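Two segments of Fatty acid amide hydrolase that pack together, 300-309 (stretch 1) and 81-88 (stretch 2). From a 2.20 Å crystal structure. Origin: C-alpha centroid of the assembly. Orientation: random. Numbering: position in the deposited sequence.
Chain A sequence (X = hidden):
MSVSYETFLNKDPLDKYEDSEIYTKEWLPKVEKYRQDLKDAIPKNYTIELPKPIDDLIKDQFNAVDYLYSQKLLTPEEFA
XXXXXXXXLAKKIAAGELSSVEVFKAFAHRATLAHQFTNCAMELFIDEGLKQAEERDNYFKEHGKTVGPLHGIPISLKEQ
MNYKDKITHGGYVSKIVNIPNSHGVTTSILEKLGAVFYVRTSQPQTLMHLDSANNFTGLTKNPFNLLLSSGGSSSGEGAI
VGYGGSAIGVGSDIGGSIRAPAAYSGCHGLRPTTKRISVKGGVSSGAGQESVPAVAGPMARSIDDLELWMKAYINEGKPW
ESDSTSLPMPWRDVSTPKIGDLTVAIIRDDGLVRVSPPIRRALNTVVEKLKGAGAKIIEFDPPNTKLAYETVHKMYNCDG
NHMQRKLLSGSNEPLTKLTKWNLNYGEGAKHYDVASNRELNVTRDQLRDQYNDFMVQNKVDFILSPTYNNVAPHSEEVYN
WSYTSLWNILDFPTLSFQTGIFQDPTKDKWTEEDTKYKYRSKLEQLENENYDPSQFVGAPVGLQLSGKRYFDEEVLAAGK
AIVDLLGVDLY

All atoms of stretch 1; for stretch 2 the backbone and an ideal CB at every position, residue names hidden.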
# COMPACT_ATOMS: atom_id res chain seq x y z
N ALA A 300 -24.91 6.46 -3.37
CA ALA A 300 -26.26 5.93 -3.48
C ALA A 300 -27.20 6.68 -2.54
O ALA A 300 -26.78 7.54 -1.75
CB ALA A 300 -26.29 4.43 -3.18
N ARG A 301 -28.48 6.34 -2.61
CA ARG A 301 -29.47 6.92 -1.72
C ARG A 301 -29.81 6.01 -0.55
O ARG A 301 -30.79 6.28 0.15
CB ARG A 301 -30.73 7.29 -2.50
CG ARG A 301 -30.49 8.49 -3.42
CD ARG A 301 -31.80 9.06 -3.92
NE ARG A 301 -32.42 8.12 -4.84
CZ ARG A 301 -33.72 8.07 -5.07
NH1 ARG A 301 -34.56 8.93 -4.51
NH2 ARG A 301 -34.19 7.13 -5.89
N SER A 302 -29.02 4.96 -0.31
CA SER A 302 -29.15 4.20 0.93
C SER A 302 -27.81 3.55 1.28
O SER A 302 -27.00 3.23 0.41
CB SER A 302 -30.24 3.13 0.85
OG SER A 302 -29.86 2.06 0.02
N ILE A 303 -27.60 3.35 2.58
CA ILE A 303 -26.36 2.71 3.02
C ILE A 303 -26.32 1.24 2.61
O ILE A 303 -25.25 0.72 2.29
CB ILE A 303 -26.19 2.90 4.54
CG1 ILE A 303 -26.40 4.37 4.87
CG2 ILE A 303 -24.82 2.38 5.00
CD1 ILE A 303 -25.21 5.26 4.57
N ASP A 304 -27.47 0.55 2.61
CA ASP A 304 -27.54 -0.82 2.09
C ASP A 304 -26.91 -0.91 0.71
O ASP A 304 -26.20 -1.87 0.39
CB ASP A 304 -28.99 -1.30 1.96
CG ASP A 304 -29.78 -1.20 3.24
OD1 ASP A 304 -29.17 -1.13 4.33
OD2 ASP A 304 -31.03 -1.19 3.14
N ASP A 305 -27.19 0.08 -0.14
CA ASP A 305 -26.69 0.07 -1.51
C ASP A 305 -25.17 0.21 -1.54
O ASP A 305 -24.48 -0.57 -2.21
CB ASP A 305 -27.41 1.16 -2.30
CG ASP A 305 -28.83 0.74 -2.65
OD1 ASP A 305 -29.49 1.44 -3.44
OD2 ASP A 305 -29.27 -0.34 -2.15
N LEU A 306 -24.62 1.17 -0.78
CA LEU A 306 -23.16 1.22 -0.60
C LEU A 306 -22.62 -0.13 -0.17
O LEU A 306 -21.62 -0.61 -0.70
CB LEU A 306 -22.79 2.28 0.44
CG LEU A 306 -23.30 3.72 0.24
CD1 LEU A 306 -22.58 4.65 1.18
CD2 LEU A 306 -23.10 4.15 -1.21
N GLU A 307 -23.30 -0.79 0.78
CA GLU A 307 -22.81 -2.07 1.28
C GLU A 307 -22.90 -3.15 0.21
O GLU A 307 -21.97 -3.95 0.03
CB GLU A 307 -23.60 -2.47 2.53
CG GLU A 307 -22.85 -3.36 3.52
CD GLU A 307 -23.00 -4.85 3.19
OE1 GLU A 307 -24.10 -5.24 2.74
OE2 GLU A 307 -22.04 -5.62 3.43
N LEU A 308 -24.02 -3.19 -0.53
CA LEU A 308 -24.17 -4.15 -1.61
C LEU A 308 -23.02 -4.04 -2.61
O LEU A 308 -22.48 -5.05 -3.07
CB LEU A 308 -25.51 -3.92 -2.33
CG LEU A 308 -25.69 -4.69 -3.64
CD1 LEU A 308 -25.77 -6.18 -3.38
CD2 LEU A 308 -26.88 -4.22 -4.47
N TRP A 309 -22.67 -2.80 -2.96
CA TRP A 309 -21.68 -2.55 -4.01
C TRP A 309 -20.29 -3.01 -3.57
O TRP A 309 -19.62 -3.75 -4.29
CB TRP A 309 -21.71 -1.06 -4.36
CG TRP A 309 -21.00 -0.68 -5.60
CD1 TRP A 309 -21.55 -0.51 -6.83
CD2 TRP A 309 -19.61 -0.38 -5.74
NE1 TRP A 309 -20.59 -0.13 -7.74
CE2 TRP A 309 -19.39 -0.05 -7.09
CE3 TRP A 309 -18.53 -0.38 -4.86
CZ2 TRP A 309 -18.13 0.29 -7.59
CZ3 TRP A 309 -17.27 -0.04 -5.35
CH2 TRP A 309 -17.09 0.30 -6.70
N UNK A 81 -40.62 2.19 -9.03
CA UNK A 81 -39.36 1.53 -9.36
C UNK A 81 -38.17 2.33 -8.84
O UNK A 81 -37.34 1.82 -8.08
CB UNK A 81 -39.24 1.33 -10.87
N UNK A 82 -38.09 3.62 -9.22
CA UNK A 82 -36.91 4.43 -8.96
C UNK A 82 -36.78 4.87 -7.51
O UNK A 82 -35.76 5.47 -7.17
CB UNK A 82 -36.93 5.66 -9.86
N UNK A 83 -37.74 4.59 -6.64
CA UNK A 83 -37.59 4.87 -5.22
C UNK A 83 -37.49 3.59 -4.40
O UNK A 83 -37.89 3.55 -3.23
CB UNK A 83 -38.76 5.72 -4.72
N UNK A 84 -36.97 2.54 -5.00
CA UNK A 84 -36.55 1.35 -4.27
C UNK A 84 -35.03 1.34 -4.20
O UNK A 84 -34.36 1.79 -5.13
CB UNK A 84 -37.08 0.08 -4.93
N UNK A 85 -34.48 0.83 -3.09
CA UNK A 85 -33.03 0.66 -3.03
C UNK A 85 -32.58 -0.33 -4.09
O UNK A 85 -33.33 -1.20 -4.53
CB UNK A 85 -32.59 0.19 -1.64
N UNK A 86 -31.32 -0.18 -4.52
CA UNK A 86 -30.74 -1.15 -5.44
C UNK A 86 -30.79 -2.56 -4.87
O UNK A 86 -30.96 -3.53 -5.62
CB UNK A 86 -29.29 -0.77 -5.77
N UNK A 87 -30.67 -2.69 -3.55
CA UNK A 87 -30.76 -4.01 -2.93
C UNK A 87 -32.11 -4.66 -3.22
O UNK A 87 -32.16 -5.80 -3.70
CB UNK A 87 -30.54 -3.91 -1.42
N UNK A 88 -33.21 -3.95 -2.98
CA UNK A 88 -34.52 -4.56 -3.22
C UNK A 88 -34.86 -4.63 -4.71
O UNK A 88 -35.51 -5.59 -5.14
CB UNK A 88 -35.61 -3.78 -2.48

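Position 81 lies in the last part of a helix that begins earlier in the chain, and its CB has no atom of stretch 1 within 5.5 Å. Stretch 1 therefore sets no preference here; the residue is I81.

Position 82 is still helical, and its CB points sideways, 5.0 Å from R301 NH2. The backbone carbonyl, not the side chain, meets the arginine, so many residues would serve. The residue is T82: R301 NH2 lies 2.6 Å from T82 O, a short but weak hydrogen bond because the angle at the hydrogen is only 115°.

At position 83 the chain leaves helical angles (phi/psi -112/30). The CB points sideways, 4.9 Å from R301 NH2, and a guanidinium within reach favours an acceptor, best a carboxylate; Asp, Asn or Glu could be considered. The residue is D83. Its OD1 lies near the plane of the guanidinium, at its edge, and accepts from both R301 NH1 (3.2 Å) and R301 NH2 (3.3 Å) in a salt bridge.

Position 84 directs its CB away from stretch 1, in an extended conformation, and leaves the choice wide. It is L84.

Position 85 is also extended (-63/154) and directly precedes a helix, while its CB points toward stretch 1, 3.4 Å from D305 OD2 and 3.7 Å from S302 OG. A small N-cap residue such as Ser, Thr or Asp fits the backbone, although a carboxylate would add a negative charge near D305. The residue is S85, whose OG turns back to its own helix and accepts from the backbone N of position 88 (3.1 Å).

At position 86 the CB points toward stretch 1 and is only 3.2 Å from D305 OD1, with L308 CD2 4.4 Å away. So tight an approach favours Gly or Ala, and a free backbone NH is needed because D305 OD1 is 2.7 Å from the backbone N. The residue is A86: its N donates to D305 OD1, and its methyl makes an apolar contact with L308.

Position 87 points its CB sideways, 3.9 Å from D305 OD2 and 4.5 Å from D304 CB. A donor suits the carboxylate, so Ser or Thr would be apt. The residue is T87; T87 N and T87 OG1 each donate to D305 OD2 at 3.1 Å.

Position 88 points sideways, with no atom of stretch 1 within 5.5 Å of its CB; an acceptor reaching back to the N of position 85, as in Glu or Gln, would suit. The residue is E88, whose OE1 accepts from S85 N (2.9 Å).

Stretch 2, residues 81-88: ITDLSATE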
# COMPACT_ATOMS: atom_id res chain seq x y z
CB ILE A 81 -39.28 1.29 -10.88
CG1 ILE A 81 -40.21 0.14 -11.27
CG2 ILE A 81 -37.83 0.99 -11.30
CD1 ILE A 81 -40.31 -0.09 -12.75
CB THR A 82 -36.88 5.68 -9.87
OG1 THR A 82 -38.06 6.47 -9.69
CG2 THR A 82 -36.76 5.27 -11.31
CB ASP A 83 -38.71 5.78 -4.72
CG ASP A 83 -38.53 7.23 -5.19
OD1 ASP A 83 -37.37 7.64 -5.40
OD2 ASP A 83 -39.55 7.95 -5.36
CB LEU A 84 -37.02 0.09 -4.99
CG LEU A 84 -38.42 -0.49 -4.84
CD1 LEU A 84 -38.51 -1.73 -5.75
CD2 LEU A 84 -38.79 -0.79 -3.39
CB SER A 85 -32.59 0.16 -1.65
OG SER A 85 -32.85 -1.23 -1.53
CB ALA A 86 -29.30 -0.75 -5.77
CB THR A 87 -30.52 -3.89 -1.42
OG1 THR A 87 -29.27 -3.24 -1.19
CG2 THR A 87 -30.46 -5.27 -0.79
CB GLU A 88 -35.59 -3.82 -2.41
CG GLU A 88 -35.57 -2.30 -2.49
CD GLU A 88 -36.30 -1.62 -1.30
OE1 GLU A 88 -36.03 -0.43 -1.01
OE2 GLU A 88 -37.17 -2.28 -0.68
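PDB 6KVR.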